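Local coordinates for protein possible membrane-associated serine protease (Mycobacterium tuberculosis, PDB 3K6Y) that acts as a serine protease, through the trypsin-like peptidase domain of a membrane protein, and probably helps the bacterium resist oxidative and acid stress, at residues H75-S80 and A94-Y99; P101-A106 and A218-K223. One frame throughout, in Å; residues are numbered along the deposited sequence.

How the contacts relate
Each contact has one segment on a strand of the first six-stranded antiparallel barrel, 90-100 in contact 1 and 105-109 in contact 2, packed by the loop 75-80 or by 218-223; their centres lie about 12 Å apart. Contact 1 supplies H75 and contact 2 D104, the predicted proton acceptor and aspartate of the active site. H75 ND1 stands 2.7 Å from D104 OD1, a probable hydrogen bond, and H75 NE2 is hydrogen-bonded to S183 OG, consistent with a Ser-His-Asp relay running across both contacts. Between the neighbouring strands, S98 O packs 3.5 Å from A106 CB. Separately, V97 O lies 3.4 Å from K223 CE of segment 218-223. Contact 1 closes along the chain before contact 2 opens.

Contact 1: H75-S80 and A94-Y99; sequences HVVAGS and ATVVSY
V77 and V96 come nearest, CA to CA 8.4 Å, followed by A78 and Y99 at 8.8 Å, so the join between the 77-80 type II turn and strand 90-100 is made mostly by side chains. V77 CG2 lies at the edge of the Y99 ring, near its plane and 3.8 Å from CE1, the two side chains running past each other in opposite directions. With chi1 at -60°, that methyl lies between backbone N and carbonyl carbon; it also approaches V96 CG2, more loosely, at 4.4 Å. Y99 carries its ring anti to its own backbone N (chi1 -180°), extending it past V77 until OH reaches 3.3 Å from A78 CB. The hydroxyl has its polar partner in Y161 OH. The carbonyl oxygen of V77 takes two hydrogen bonds, from S80 N at 3.0 Å and from S80 OG at 2.7 Å, the latter tilted 16° from the carbonyl plane; the first closes the turn and the second reinforces it. A106 and V83 add further apolar cover to V77. The arrangement packs the loop that follows the predicted catalytic H75 against the barrel wall, within the N-terminal barrel of the chymotrypsin-like fold.

Contact 2: P101-A106 and A218-K223; sequences PSVDVA and AGQLAK
A G1 beta bulge, in which D104 and V105 both face D100, leads into strand 105-109 of the first barrel, and this contact sets it against the segment that follows helix 214-218. D104 is the predicted active-site aspartate; its side chain starts away from 218-223, while V103 and V105 on either side of it in sequence start toward that segment. There Q220 makes the whole contact. Its CG packs 3.8 Å from V105 CG1 and equally near V105 CB, and its CB follows at 4.1 Å from the same methyl. A bend at chi2 (-61°) then swings the amide aside toward V103, placing NE2 3.5 Å from V103 CG2 and 3.7 Å from V103 CB. The backbones stay apart, with V105 and Q220 CA atoms at 7.4 Å. One water completes the join: it donates to V105 O at 2.9 Å and to Q220 OE1 at 2.7 Å. Q220 NE2 in turn hydrogen-bonds D100 OD2. V217 and E216 of helix 214-218 touch V105 and V103. The amide is thus held at both ends, its oxygen through the water and its nitrogen by the D100 carboxylate, which fixes its flip and leaves the aliphatic part of Q220 to pack on V105. Because D100 OD1 also accepts from S102 N and V103 N, D100 probably couples Q220 to the backbone leading into D104, consistent with a second-shell role that rests on polar bonds as well as apolar packing.

Contact 1: H75-S80 and A94-Y99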
loop_
_atom_site.group_PDB
_atom_site.type_symbol
_atom_site.label_atom_id
_atom_site.label_comp_id
_atom_site.label_asym_id
_atom_site.label_seq_id
_atom_site.Cartn_x
_atom_site.Cartn_y
_atom_site.Cartn_z
ATOM N N HIS A 75 -9.510 -3.066 4.024
ATOM C CA HIS A 75 -8.840 -3.718 5.151
ATOM C C HIS A 75 -9.074 -5.220 5.195
ATOM O O HIS A 75 -8.385 -5.926 5.920
ATOM C CB HIS A 75 -9.202 -3.063 6.488
ATOM C CG HIS A 75 -10.595 -3.358 6.971
ATOM N ND1 HIS A 75 -11.627 -2.438 6.899
ATOM C CD2 HIS A 75 -11.112 -4.447 7.597
ATOM C CE1 HIS A 75 -12.711 -2.952 7.463
ATOM N NE2 HIS A 75 -12.428 -4.172 7.883
ATOM N N VAL A 76 -10.006 -5.736 4.398
ATOM C CA VAL A 76 -10.186 -7.183 4.314
ATOM C C VAL A 76 -9.061 -7.849 3.511
ATOM O O VAL A 76 -8.802 -9.034 3.702
ATOM C CB VAL A 76 -11.592 -7.495 3.760
ATOM C CG1 VAL A 76 -11.788 -8.941 3.356
ATOM C CG2 VAL A 76 -12.616 -7.100 4.784
ATOM N N VAL A 77 -8.381 -7.082 2.646
ATOM C CA VAL A 77 -7.302 -7.623 1.833
ATOM C C VAL A 77 -5.959 -6.927 2.067
ATOM O O VAL A 77 -4.963 -7.317 1.460
ATOM C CB VAL A 77 -7.664 -7.584 0.295
ATOM C CG1 VAL A 77 -8.912 -8.411 0.021
ATOM C CG2 VAL A 77 -7.841 -6.147 -0.214
ATOM N N ALA A 78 -5.925 -5.933 2.955
ATOM C CA ALA A 78 -4.713 -5.132 3.171
ATOM C C ALA A 78 -3.529 -5.990 3.578
ATOM O O ALA A 78 -3.629 -6.782 4.503
ATOM C CB ALA A 78 -4.973 -4.094 4.232
ATOM N N GLY A 79 -2.414 -5.828 2.873
ATOM C CA GLY A 79 -1.190 -6.544 3.195
ATOM C C GLY A 79 -1.119 -7.957 2.670
ATOM O O GLY A 79 -0.107 -8.612 2.849
ATOM N N SER A 80 -2.185 -8.434 2.027
ATOM C CA SER A 80 -2.234 -9.808 1.579
ATOM C C SER A 80 -1.512 -10.017 0.267
ATOM O O SER A 80 -1.264 -9.069 -0.483
ATOM C CB SER A 80 -3.681 -10.253 1.398
ATOM O OG SER A 80 -4.323 -9.616 0.304
ATOM N N ALA A 94 -9.248 -14.685 -7.195
ATOM C CA ALA A 94 -9.602 -13.278 -7.313
ATOM C C ALA A 94 -8.346 -12.453 -7.531
ATOM O O ALA A 94 -7.240 -12.824 -7.107
ATOM C CB ALA A 94 -10.327 -12.826 -6.099
ATOM N N THR A 95 -8.530 -11.313 -8.182
ATOM C CA THR A 95 -7.483 -10.310 -8.387
ATOM C C THR A 95 -7.984 -9.002 -7.785
ATOM O O THR A 95 -9.123 -8.612 -8.031
ATOM C CB THR A 95 -7.208 -10.111 -9.928
ATOM O OG1 THR A 95 -6.766 -11.367 -10.460
ATOM C CG2 THR A 95 -6.117 -9.087 -10.149
ATOM N N VAL A 96 -7.133 -8.304 -7.041
ATOM C CA VAL A 96 -7.510 -6.995 -6.514
ATOM C C VAL A 96 -7.257 -5.967 -7.637
ATOM O O VAL A 96 -6.108 -5.697 -7.987
ATOM C CB VAL A 96 -6.677 -6.633 -5.269
ATOM C CG1 VAL A 96 -7.120 -5.296 -4.738
ATOM C CG2 VAL A 96 -6.808 -7.715 -4.187
ATOM N N VAL A 97 -8.322 -5.407 -8.210
ATOM C CA VAL A 97 -8.174 -4.483 -9.328
ATOM C C VAL A 97 -8.421 -3.034 -8.965
ATOM O O VAL A 97 -8.084 -2.136 -9.741
ATOM C CB VAL A 97 -9.046 -4.893 -10.558
ATOM C CG1 VAL A 97 -8.627 -6.266 -11.044
ATOM C CG2 VAL A 97 -10.538 -4.849 -10.241
ATOM N N SER A 98 -8.981 -2.796 -7.780
ATOM C CA SER A 98 -9.104 -1.443 -7.241
ATOM C C SER A 98 -8.950 -1.568 -5.736
ATOM O O SER A 98 -9.463 -2.500 -5.126
ATOM C CB SER A 98 -10.449 -0.821 -7.621
ATOM O OG SER A 98 -10.609 0.464 -7.067
ATOM N N TYR A 99 -8.232 -0.622 -5.152
ATOM C CA TYR A 99 -7.895 -0.671 -3.742
ATOM C C TYR A 99 -7.763 0.767 -3.271
ATOM O O TYR A 99 -6.894 1.506 -3.754
ATOM C CB TYR A 99 -6.599 -1.467 -3.534
ATOM C CG TYR A 99 -6.169 -1.575 -2.088
ATOM C CD1 TYR A 99 -6.620 -2.608 -1.268
ATOM C CD2 TYR A 99 -5.290 -0.644 -1.547
ATOM C CE1 TYR A 99 -6.209 -2.696 0.053
ATOM C CE2 TYR A 99 -4.888 -0.725 -0.227
ATOM C CZ TYR A 99 -5.357 -1.743 0.561
ATOM O OH TYR A 99 -4.953 -1.813 1.867
#

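Contact 2: P101-A106 and A218-K223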
loop_
_atom_site.group_PDB
_atom_site.type_symbol
_atom_site.label_atom_id
_atom_site.label_comp_id
_atom_site.label_asym_id
_atom_site.label_seq_id
_atom_site.Cartn_x
_atom_site.Cartn_y
_atom_site.Cartn_z
ATOM N N PRO A 101 -7.528 2.768 0.338
ATOM C CA PRO A 101 -7.435 2.678 1.788
ATOM C C PRO A 101 -7.987 3.900 2.504
ATOM O O PRO A 101 -8.049 3.890 3.739
ATOM C CB PRO A 101 -5.928 2.565 2.008
ATOM C CG PRO A 101 -5.338 3.361 0.910
ATOM C CD PRO A 101 -6.230 3.088 -0.289
ATOM N N SER A 102 -8.357 4.933 1.755
ATOM C CA SER A 102 -8.936 6.148 2.334
ATOM C C SER A 102 -10.424 5.938 2.508
ATOM O O SER A 102 -10.961 6.092 3.609
ATOM C CB SER A 102 -8.660 7.368 1.454
ATOM O OG SER A 102 -7.262 7.599 1.313
ATOM N N VAL A 103 -11.112 5.588 1.424
ATOM C CA VAL A 103 -12.529 5.272 1.522
ATOM C C VAL A 103 -12.701 3.912 2.244
ATOM O O VAL A 103 -13.687 3.717 2.961
ATOM C CB VAL A 103 -13.182 5.266 0.121
ATOM C CG1 VAL A 103 -14.632 4.849 0.194
ATOM C CG2 VAL A 103 -13.067 6.643 -0.543
ATOM N N ASP A 104 -11.717 3.009 2.077
ATOM C CA ASP A 104 -11.696 1.637 2.625
ATOM C C ASP A 104 -12.548 0.690 1.783
ATOM O O ASP A 104 -13.449 0.031 2.310
ATOM C CB ASP A 104 -12.041 1.559 4.120
ATOM C CG ASP A 104 -11.634 0.237 4.751
ATOM O OD1 ASP A 104 -11.942 0.044 5.957
ATOM O OD2 ASP A 104 -11.017 -0.619 4.077
ATOM N N VAL A 105 -12.257 0.635 0.480
ATOM C CA VAL A 105 -12.993 -0.249 -0.429
ATOM C C VAL A 105 -12.011 -0.901 -1.377
ATOM O O VAL A 105 -11.059 -0.253 -1.819
ATOM C CB VAL A 105 -14.038 0.531 -1.256
ATOM C CG1 VAL A 105 -14.686 -0.360 -2.339
ATOM C CG2 VAL A 105 -15.105 1.090 -0.353
ATOM N N ALA A 106 -12.242 -2.178 -1.666
ATOM C CA ALA A 106 -11.522 -2.878 -2.722
ATOM C C ALA A 106 -12.532 -3.503 -3.659
ATOM O O ALA A 106 -13.628 -3.912 -3.234
ATOM C CB ALA A 106 -10.579 -3.960 -2.144
ATOM N N ALA A 218 -19.735 4.812 -4.159
ATOM C CA ALA A 218 -20.102 4.884 -5.572
ATOM C C ALA A 218 -18.935 5.264 -6.474
ATOM O O ALA A 218 -18.792 4.742 -7.587
ATOM C CB ALA A 218 -21.257 5.867 -5.770
ATOM N N GLY A 219 -18.083 6.162 -6.000
ATOM C CA GLY A 219 -16.942 6.624 -6.772
ATOM C C GLY A 219 -15.995 5.495 -7.135
ATOM O O GLY A 219 -15.328 5.546 -8.176
ATOM N N GLN A 220 -15.940 4.461 -6.296
ATOM C CA GLN A 220 -15.039 3.323 -6.562
ATOM C C GLN A 220 -15.429 2.604 -7.843
ATOM O O GLN A 220 -14.576 2.010 -8.510
ATOM C CB GLN A 220 -15.047 2.334 -5.391
ATOM C CG GLN A 220 -14.701 2.989 -4.050
ATOM C CD GLN A 220 -13.324 3.584 -4.070
ATOM O OE1 GLN A 220 -12.367 2.953 -4.531
ATOM N NE2 GLN A 220 -13.199 4.795 -3.550
ATOM N N LEU A 221 -16.707 2.682 -8.202
ATOM C CA LEU A 221 -17.193 1.960 -9.372
ATOM C C LEU A 221 -16.618 2.485 -10.671
ATOM O O LEU A 221 -16.642 1.763 -11.662
ATOM C CB LEU A 221 -18.698 2.015 -9.403
ATOM C CG LEU A 221 -19.360 1.449 -8.159
ATOM C CD1 LEU A 221 -20.864 1.742 -8.182
ATOM C CD2 LEU A 221 -19.092 -0.034 -7.977
ATOM N N ALA A 222 -16.094 3.718 -10.675
ATOM C CA ALA A 222 -15.389 4.208 -11.855
ATOM C C ALA A 222 -14.217 3.363 -12.292
ATOM O O ALA A 222 -13.810 3.448 -13.447
ATOM C CB ALA A 222 -14.954 5.661 -11.688
ATOM N N LYS A 223 -13.686 2.530 -11.380
ATOM C CA LYS A 223 -12.561 1.671 -11.695
ATOM C C LYS A 223 -12.996 0.237 -11.869
ATOM O O LYS A 223 -12.149 -0.626 -11.937
ATOM C CB LYS A 223 -11.468 1.742 -10.619
ATOM C CG LYS A 223 -10.112 1.218 -11.090
ATOM C CD LYS A 223 -8.956 1.799 -10.281
ATOM C CE LYS A 223 -7.649 1.117 -10.672
ATOM N NZ LYS A 223 -6.480 1.733 -9.953
HETATM O O HOH W 1 -11.765 0.352 -4.597
#